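Local coordinates for TerD domain-containing protein (Streptomyces avermitilis, PDB 2QNG) that is of unknown function but binds two calcium ions in a TerD-type beta-sandwich domain, at residues P67-H72 against D79-L84; V116-Q121 against R127-V132. One frame throughout, in Å; residues are numbered along the deposited sequence.

Contact 1 (P67-H72 against D79-L84)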
ATOM      1  N   PRO A  67      -2.022   9.195  11.189  1.00 14.04           N
ATOM      2  CA  PRO A  67      -2.007   7.735  11.306  1.00 13.20           C
ATOM      3  C   PRO A  67      -1.772   7.289  12.746  1.00 13.55           C
ATOM      4  O   PRO A  67      -0.935   7.894  13.432  1.00 14.22           O
ATOM      5  CB  PRO A  67      -0.827   7.333  10.406  1.00 14.55           C
ATOM      6  CG  PRO A  67      -0.761   8.445   9.398  1.00 15.35           C
ATOM      7  CD  PRO A  67      -1.054   9.679  10.189  1.00 14.48           C
ATOM      8  N   ALA A  68      -2.516   6.270  13.213  1.00 12.23           N
ATOM      9  CA  ALA A  68      -2.222   5.683  14.507  1.00 12.99           C
ATOM     10  C   ALA A  68      -0.877   4.974  14.461  1.00 12.17           C
ATOM     11  O   ALA A  68      -0.055   5.100  15.377  1.00 13.68           O
ATOM     12  CB  ALA A  68      -3.338   4.743  14.965  1.00 12.91           C
ATOM     13  N   TYR A  69      -0.642   4.245  13.360  1.00 11.28           N
ATOM     14  CA  TYR A  69       0.663   3.662  13.083  1.00 11.51           C
ATOM     15  C   TYR A  69       0.720   3.322  11.617  1.00 10.97           C
ATOM     16  O   TYR A  69      -0.302   3.285  10.926  1.00 10.48           O
ATOM     17  CB  TYR A  69       0.972   2.423  13.955  1.00 12.08           C
ATOM     18  CG  TYR A  69       0.016   1.262  13.820  1.00 12.51           C
ATOM     19  CD1 TYR A  69       0.124   0.350  12.757  1.00 12.28           C
ATOM     20  CD2 TYR A  69      -0.997   1.068  14.749  1.00 13.40           C
ATOM     21  CE1 TYR A  69      -0.744  -0.740  12.648  1.00 13.42           C
ATOM     22  CE2 TYR A  69      -1.876  -0.016  14.631  1.00 14.67           C
ATOM     23  CZ  TYR A  69      -1.738  -0.905  13.597  1.00 13.53           C
ATOM     24  OH  TYR A  69      -2.576  -1.994  13.461  1.00 17.01           O
ATOM     25  N   VAL A  70       1.944   3.128  11.157  1.00 10.92           N
ATOM     26  CA  VAL A  70       2.168   2.665   9.799  1.00 11.44           C
ATOM     27  C   VAL A  70       3.003   1.387   9.783  1.00 10.92           C
ATOM     28  O   VAL A  70       3.816   1.146  10.692  1.00 12.10           O
ATOM     29  CB  VAL A  70       2.863   3.738   8.916  1.00 13.76           C
ATOM     30  CG1 VAL A  70       2.054   5.027   8.877  1.00 15.23           C
ATOM     31  CG2 VAL A  70       4.244   4.020   9.387  1.00 14.62           C
ATOM     32  N   VAL A  71       2.769   0.582   8.743  1.00  9.61           N
ATOM     33  CA  VAL A  71       3.476  -0.695   8.560  1.00  9.78           C
ATOM     34  C   VAL A  71       4.139  -0.680   7.196  1.00  9.43           C
ATOM     35  O   VAL A  71       3.506  -0.357   6.183  1.00  9.85           O
ATOM     36  CB  VAL A  71       2.515  -1.909   8.636  1.00  9.82           C
ATOM     37  CG1 VAL A  71       3.291  -3.235   8.546  1.00 11.10           C
ATOM     38  CG2 VAL A  71       1.720  -1.862   9.954  1.00 10.86           C
ATOM     39  N   HIS A  72       5.427  -1.007   7.203  1.00 10.29           N
ATOM     40  CA  HIS A  72       6.212  -1.150   5.980  1.00 11.97           C
ATOM     41  C   HIS A  72       7.460  -1.942   6.351  1.00 12.45           C
ATOM     42  O   HIS A  72       7.580  -2.426   7.491  1.00 13.01           O
ATOM     43  CB  HIS A  72       6.540   0.219   5.344  1.00 12.71           C
ATOM     44  CG  HIS A  72       7.204   1.193   6.279  1.00 14.72           C
ATOM     45  ND1 HIS A  72       8.471   0.998   6.801  1.00 16.94           N
ATOM     46  CD2 HIS A  72       6.763   2.365   6.793  1.00 16.92           C
ATOM     47  CE1 HIS A  72       8.782   2.017   7.586  1.00 19.11           C
ATOM     48  NE2 HIS A  72       7.766   2.864   7.590  1.00 17.99           N
ATOM     49  N   ASP A  79       0.545  -4.709  16.778  1.00 18.17           N
ATOM     50  CA  ASP A  79      -0.462  -5.703  17.153  1.00 18.11           C
ATOM     51  C   ASP A  79      -0.395  -6.988  16.293  1.00 17.79           C
ATOM     52  O   ASP A  79      -1.218  -7.883  16.508  1.00 18.20           O
ATOM     53  CB  ASP A  79      -1.919  -5.090  17.189  1.00 18.92           C
ATOM     54  CG  ASP A  79      -2.332  -4.386  15.879  1.00 20.68           C
ATOM     55  OD1 ASP A  79      -2.017  -4.951  14.818  1.00 21.71           O
ATOM     56  OD2 ASP A  79      -2.996  -3.290  15.906  1.00 20.90           O
ATOM     57  N   GLY A  80       0.539  -7.060  15.319  1.00 16.01           N
ATOM     58  CA  GLY A  80       0.734  -8.247  14.457  1.00 12.95           C
ATOM     59  C   GLY A  80      -0.389  -8.570  13.449  1.00 11.09           C
ATOM     60  O   GLY A  80      -0.436  -9.656  12.849  1.00 13.26           O
ATOM     61  N   THR A  81      -1.316  -7.638  13.287  1.00  9.91           N
ATOM     62  CA  THR A  81      -2.488  -7.893  12.459  1.00  9.82           C
ATOM     63  C   THR A  81      -2.272  -7.472  11.019  1.00  8.79           C
ATOM     64  O   THR A  81      -3.018  -7.899  10.157  1.00  9.26           O
ATOM     65  CB  THR A  81      -3.742  -7.191  13.006  1.00 11.26           C
ATOM     66  OG1 THR A  81      -3.528  -5.772  13.051  1.00 15.50           O
ATOM     67  CG2 THR A  81      -4.046  -7.700  14.419  1.00 12.93           C
ATOM     68  N   ILE A  82      -1.276  -6.619  10.762  1.00  8.14           N
ATOM     69  CA  ILE A  82      -0.948  -6.157   9.411  1.00  8.66           C
ATOM     70  C   ILE A  82       0.542  -6.405   9.300  1.00  8.09           C
ATOM     71  O   ILE A  82       1.303  -6.008  10.199  1.00  9.22           O
ATOM     72  CB  ILE A  82      -1.228  -4.658   9.224  1.00  8.55           C
ATOM     73  CG1 ILE A  82      -2.736  -4.377   9.275  1.00 10.06           C
ATOM     74  CG2 ILE A  82      -0.638  -4.152   7.914  1.00  9.80           C
ATOM     75  CD1 ILE A  82      -3.120  -2.899   9.390  1.00 10.92           C
ATOM     76  N   TYR A  83       0.959  -7.108   8.245  1.00  8.39           N
ATOM     77  CA  TYR A  83       2.350  -7.531   8.169  1.00  8.10           C
ATOM     78  C   TYR A  83       2.811  -7.724   6.740  1.00  8.40           C
ATOM     79  O   TYR A  83       2.046  -8.184   5.884  1.00  8.73           O
ATOM     80  CB  TYR A  83       2.607  -8.808   8.998  1.00  9.84           C
ATOM     81  CG  TYR A  83       1.636  -9.952   8.808  1.00  8.15           C
ATOM     82  CD1 TYR A  83       1.939 -11.011   7.951  1.00 10.08           C
ATOM     83  CD2 TYR A  83       0.410  -9.969   9.485  1.00  8.87           C
ATOM     84  CE1 TYR A  83       1.062 -12.076   7.775  1.00 11.01           C
ATOM     85  CE2 TYR A  83      -0.486 -11.029   9.311  1.00  9.21           C
ATOM     86  CZ  TYR A  83      -0.145 -12.087   8.476  1.00  9.86           C
ATOM     87  OH  TYR A  83      -1.041 -13.134   8.324  1.00 12.52           O
ATOM     88  N   LEU A  84       4.070  -7.371   6.505  1.00  8.57           N
ATOM     89  CA  LEU A  84       4.672  -7.564   5.213  1.00  9.33           C
ATOM     90  C   LEU A  84       5.139  -9.026   5.154  1.00 10.98           C
ATOM     91  O   LEU A  84       5.834  -9.510   6.057  1.00 12.25           O
ATOM     92  CB  LEU A  84       5.824  -6.570   5.016  1.00 10.48           C
ATOM     93  CG  LEU A  84       6.432  -6.470   3.627  1.00 12.42           C
ATOM     94  CD1 LEU A  84       5.468  -5.815   2.667  1.00 12.22           C
ATOM     95  CD2 LEU A  84       7.700  -5.666   3.739  1.00 12.86           C
TER

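Contact 2 (V116-Q121 against R127-V132)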
ATOM      1  N   VAL A 116      -3.976   1.719   2.211  1.00 10.12           N
ATOM      2  CA  VAL A 116      -2.792   1.061   1.685  1.00 10.16           C
ATOM      3  C   VAL A 116      -2.208   1.858   0.526  1.00 10.13           C
ATOM      4  O   VAL A 116      -2.935   2.549  -0.182  1.00 10.39           O
ATOM      5  CB  VAL A 116      -3.085  -0.399   1.238  1.00 11.20           C
ATOM      6  CG1 VAL A 116      -3.313  -1.264   2.437  1.00 12.62           C
ATOM      7  CG2 VAL A 116      -4.296  -0.477   0.321  1.00 13.63           C
ATOM      8  N   GLY A 117      -0.895   1.780   0.365  1.00  9.42           N
ATOM      9  CA  GLY A 117      -0.224   2.543  -0.688  1.00  9.34           C
ATOM     10  C   GLY A 117       1.055   1.898  -1.125  1.00  8.17           C
ATOM     11  O   GLY A 117       1.516   0.913  -0.522  1.00  8.72           O
ATOM     12  N   VAL A 118       1.630   2.480  -2.182  1.00  8.58           N
ATOM     13  CA  VAL A 118       2.865   2.000  -2.755  1.00  8.75           C
ATOM     14  C   VAL A 118       3.731   3.230  -2.983  1.00  9.38           C
ATOM     15  O   VAL A 118       3.286   4.188  -3.633  1.00 10.04           O
ATOM     16  CB  VAL A 118       2.627   1.259  -4.090  1.00  9.71           C
ATOM     17  CG1 VAL A 118       3.941   0.844  -4.750  1.00 10.72           C
ATOM     18  CG2 VAL A 118       1.717   0.044  -3.875  1.00 10.87           C
ATOM     19  N   VAL A 119       4.953   3.203  -2.439  1.00  9.01           N
ATOM     20  CA  VAL A 119       5.914   4.270  -2.690  1.00  9.31           C
ATOM     21  C   VAL A 119       7.042   3.777  -3.570  1.00  8.89           C
ATOM     22  O   VAL A 119       7.440   2.611  -3.464  1.00  9.69           O
ATOM     23  CB  VAL A 119       6.501   4.825  -1.368  1.00 10.30           C
ATOM     24  CG1 VAL A 119       5.406   5.359  -0.490  1.00 12.99           C
ATOM     25  CG2 VAL A 119       7.320   3.764  -0.598  1.00 12.26           C
ATOM     26  N   ILE A 120       7.580   4.672  -4.394  1.00  8.59           N
ATOM     27  CA  ILE A 120       8.788   4.391  -5.125  1.00  8.78           C
ATOM     28  C   ILE A 120       9.909   5.085  -4.378  1.00  9.12           C
ATOM     29  O   ILE A 120       9.839   6.292  -4.116  1.00 10.40           O
ATOM     30  CB  ILE A 120       8.730   4.952  -6.540  1.00  8.49           C
ATOM     31  CG1 ILE A 120       7.524   4.398  -7.305  1.00  8.94           C
ATOM     32  CG2 ILE A 120      10.064   4.665  -7.274  1.00 10.51           C
ATOM     33  CD1 ILE A 120       7.203   5.174  -8.551  1.00  9.28           C
ATOM     34  N   GLN A 121      10.933   4.330  -3.990  1.00  9.93           N
ATOM     35  CA  GLN A 121      12.079   4.958  -3.317  1.00 10.49           C
ATOM     36  C   GLN A 121      12.749   5.956  -4.260  1.00 11.15           C
ATOM     37  O   GLN A 121      12.908   5.684  -5.452  1.00 12.20           O
ATOM     38  CB  GLN A 121      13.098   3.910  -2.876  1.00 10.38           C
ATOM     39  CG  GLN A 121      12.589   3.064  -1.696  1.00 12.10           C
ATOM     40  CD  GLN A 121      12.519   3.847  -0.379  1.00 13.20           C
ATOM     41  OE1 GLN A 121      13.224   4.846  -0.197  1.00 14.77           O
ATOM     42  NE2 GLN A 121      11.650   3.417   0.518  1.00 13.66           N
ATOM     43  N   ARG A 127      12.143   9.037  -9.645  1.00 11.48           N
ATOM     44  CA  ARG A 127      11.509   7.987 -10.439  1.00 11.60           C
ATOM     45  C   ARG A 127      10.039   8.018 -10.174  1.00 10.57           C
ATOM     46  O   ARG A 127       9.614   7.975  -9.014  1.00 11.03           O
ATOM     47  CB  ARG A 127      12.088   6.609 -10.085  1.00 11.86           C
ATOM     48  CG  ARG A 127      11.639   5.500 -11.029  1.00 12.66           C
ATOM     49  CD  ARG A 127      12.167   4.125 -10.629  1.00 12.02           C
ATOM     50  NE  ARG A 127      13.622   4.077 -10.607  1.00 14.07           N
ATOM     51  CZ  ARG A 127      14.382   3.853 -11.673  1.00 14.81           C
ATOM     52  NH1 ARG A 127      13.833   3.652 -12.869  1.00 16.18           N
ATOM     53  NH2 ARG A 127      15.706   3.851 -11.545  1.00 17.58           N
ATOM     54  N   THR A 128       9.256   8.115 -11.243  1.00 10.37           N
ATOM     55  CA  THR A 128       7.801   8.054 -11.129  1.00 10.38           C
ATOM     56  C   THR A 128       7.290   6.735 -11.697  1.00  9.85           C
ATOM     57  O   THR A 128       8.077   5.932 -12.220  1.00  9.76           O
ATOM     58  CB  THR A 128       7.135   9.220 -11.872  1.00 11.02           C
ATOM     59  OG1 THR A 128       7.307   9.044 -13.286  1.00 11.95           O
ATOM     60  CG2 THR A 128       7.746  10.568 -11.440  1.00 12.81           C
ATOM     61  N   PHE A 129       5.976   6.475 -11.606  1.00  9.82           N
ATOM     62  CA  PHE A 129       5.504   5.168 -12.089  1.00  9.42           C
ATOM     63  C   PHE A 129       5.807   4.877 -13.555  1.00  8.70           C
ATOM     64  O   PHE A 129       6.012   3.708 -13.905  1.00  9.63           O
ATOM     65  CB  PHE A 129       4.037   4.911 -11.717  1.00  9.11           C
ATOM     66  CG  PHE A 129       3.848   4.609 -10.255  1.00  8.49           C
ATOM     67  CD1 PHE A 129       4.175   3.365  -9.725  1.00 10.68           C
ATOM     68  CD2 PHE A 129       3.379   5.591  -9.399  1.00  9.34           C
ATOM     69  CE1 PHE A 129       4.033   3.110  -8.356  1.00 10.35           C
ATOM     70  CE2 PHE A 129       3.228   5.339  -8.023  1.00  9.55           C
ATOM     71  CZ  PHE A 129       3.560   4.100  -7.519  1.00 10.83           C
ATOM     72  N   VAL A 130       5.878   5.909 -14.410  1.00  9.63           N
ATOM     73  CA  VAL A 130       6.204   5.648 -15.818  1.00 10.49           C
ATOM     74  C   VAL A 130       7.658   5.154 -15.954  1.00 11.17           C
ATOM     75  O   VAL A 130       8.012   4.463 -16.936  1.00 12.70           O
ATOM     76  CB  VAL A 130       5.942   6.894 -16.725  1.00 11.14           C
ATOM     77  CG1 VAL A 130       7.022   7.948 -16.541  1.00 12.01           C
ATOM     78  CG2 VAL A 130       5.799   6.476 -18.188  1.00 13.31           C
ATOM     79  N   GLY A 131       8.495   5.507 -14.970  1.00 10.32           N
ATOM     80  CA  GLY A 131       9.906   5.085 -14.914  1.00 10.94           C
ATOM     81  C   GLY A 131      10.116   3.730 -14.231  1.00 10.97           C
ATOM     82  O   GLY A 131      11.250   3.304 -14.054  1.00 13.05           O
ATOM     83  N   VAL A 132       9.033   3.075 -13.826  1.00 10.61           N
ATOM     84  CA  VAL A 132       9.084   1.725 -13.300  1.00 10.27           C
ATOM     85  C   VAL A 132       8.670   0.786 -14.440  1.00 10.70           C
ATOM     86  O   VAL A 132       7.659   1.019 -15.113  1.00 11.56           O
ATOM     87  CB  VAL A 132       8.111   1.569 -12.127  1.00  9.48           C
ATOM     88  CG1 VAL A 132       8.095   0.112 -11.603  1.00  9.75           C
ATOM     89  CG2 VAL A 132       8.467   2.550 -11.018  1.00 10.51           C
TER

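Contact 1 (P67-H72 against D79-L84)
One carboxylate serves both sides of this contact: Asp79 receives the Tyr69 hydroxyl on OD2 and ties down its own turn with OD1. The residues bridge the two antiparallel sheets of the beta sandwich along one edge of each, where strand 69-71 faces the 82-84 part of strand 82-86 with the axes of these short segments 8.1 Å apart and at 34° to one another. No backbone hydrogen bond links the two segments; side chains make most of the contact.

Tyr69 has CG lodged between its backbone N and carbonyl carbon (chi1 60°), which sends the ring across toward the 79-81 turn. There Tyr69 OH donates a weak hydrogen bond of 2.8 Å to Asp79 OD2, with the ring and carboxylate planes 76° apart. The other oxygen, Asp79 OD1, accepts from Thr81 N at 3.2 Å through its anti lone pair, making an Asx turn. Thr81 OG1 lies 2.5 Å from Asp79 OD1, too short to be trusted as an ordinary bond. The Asx-turn bond on OD1 and the weak one on OD2 probably restrain the carboxylate's rotation. With an alanine here, the Tyr69 hydroxyl would probably lose this acceptor and Thr81 N its Asx-turn bond.

Next to this polar end the contact is apolar. Val71 and Ile82, both buried, lean toward each other, and Met100 and Leu102 of strand 98-102 pack on Ile82 as well. Val71 CG2 also lies in plane at the edge of the Tyr69 ring, which joins the polar and apolar parts of the contact. The two methyls Val71 CG2 and Ile82 CG2 meet at 3.9 Å, while Val71 CG1, anti to the backbone N, rests 3.8 Å from Ile82 O.

Contact 2 (V116-Q121 against R127-V132)
The last part of strand 111-120 runs beside a single 3-10 turn at 129-131, and the backbones come nearest at Ile120 and Arg127, whose CA atoms are 7.0 Å apart with no hydrogen bond between the segments. The turn itself is closed by Gly131 N bonding to Thr128 O and Val132 N to Phe129 O.

Ile120 carries the contact. Its CG1 lies opposite the carbonyl carbon (chi1 -57°) and the chain then runs extended, carrying CD1 into the bend of the turn. Ile120 CD1 sits over the centre of one face of the Phe129 ring, 3.6 Å from the centroid and 6° off the normal, a CH-pi contact. Ile120 CD1 also lies 3.5 Å from Phe129 N and 3.8 Å from Val132 CG2, so ring, backbone and valine enclose it together. The other branch, Ile120 CG2, meets the aliphatic part of Arg127, with Arg127 CB at 4.0 Å. Arg127 bends at chi3, and Arg127 NH1 reaches Gly131 O at 2.9 Å, with that oxygen nearly in the guanidinium plane. At the ring edge, Phe129 CZ approaches Val118 O at 3.9 Å. Phe151 stacks with the Phe129 ring, while Leu51, a ligand of one calcium ion, packs on both Val118 and Val132.

Across the two segments the contact is apolar and centred on Ile120. Gly131 O is bonded within the turn's own segment by Arg127, and Thr128 OG1 outside it to Leu155 O. This suggests that van der Waals packing, rather than directed bonds, seats the turn against the strand.

Overall arrangement
After strand 33-40, in the middle of one sheet, the chain enters the other as strand 51-59 and then its edge neighbour 69-71. Contact 1 closes the short loop that follows and carries the chain back to strand 82-86, at the edge of the first sheet. Beyond strand 98-102 the path crosses again to strand 111-120, and contact 2 closes the loop leaving it, ahead of strand 135-141. The two loops therefore follow in series, neither nesting nor crossing. Their centres lie about 20 Å apart on opposite sides of the chain's centre. Contact 1 joins two sheet edges; contact 2 packs a turn of the connection between the sheets on a central strand.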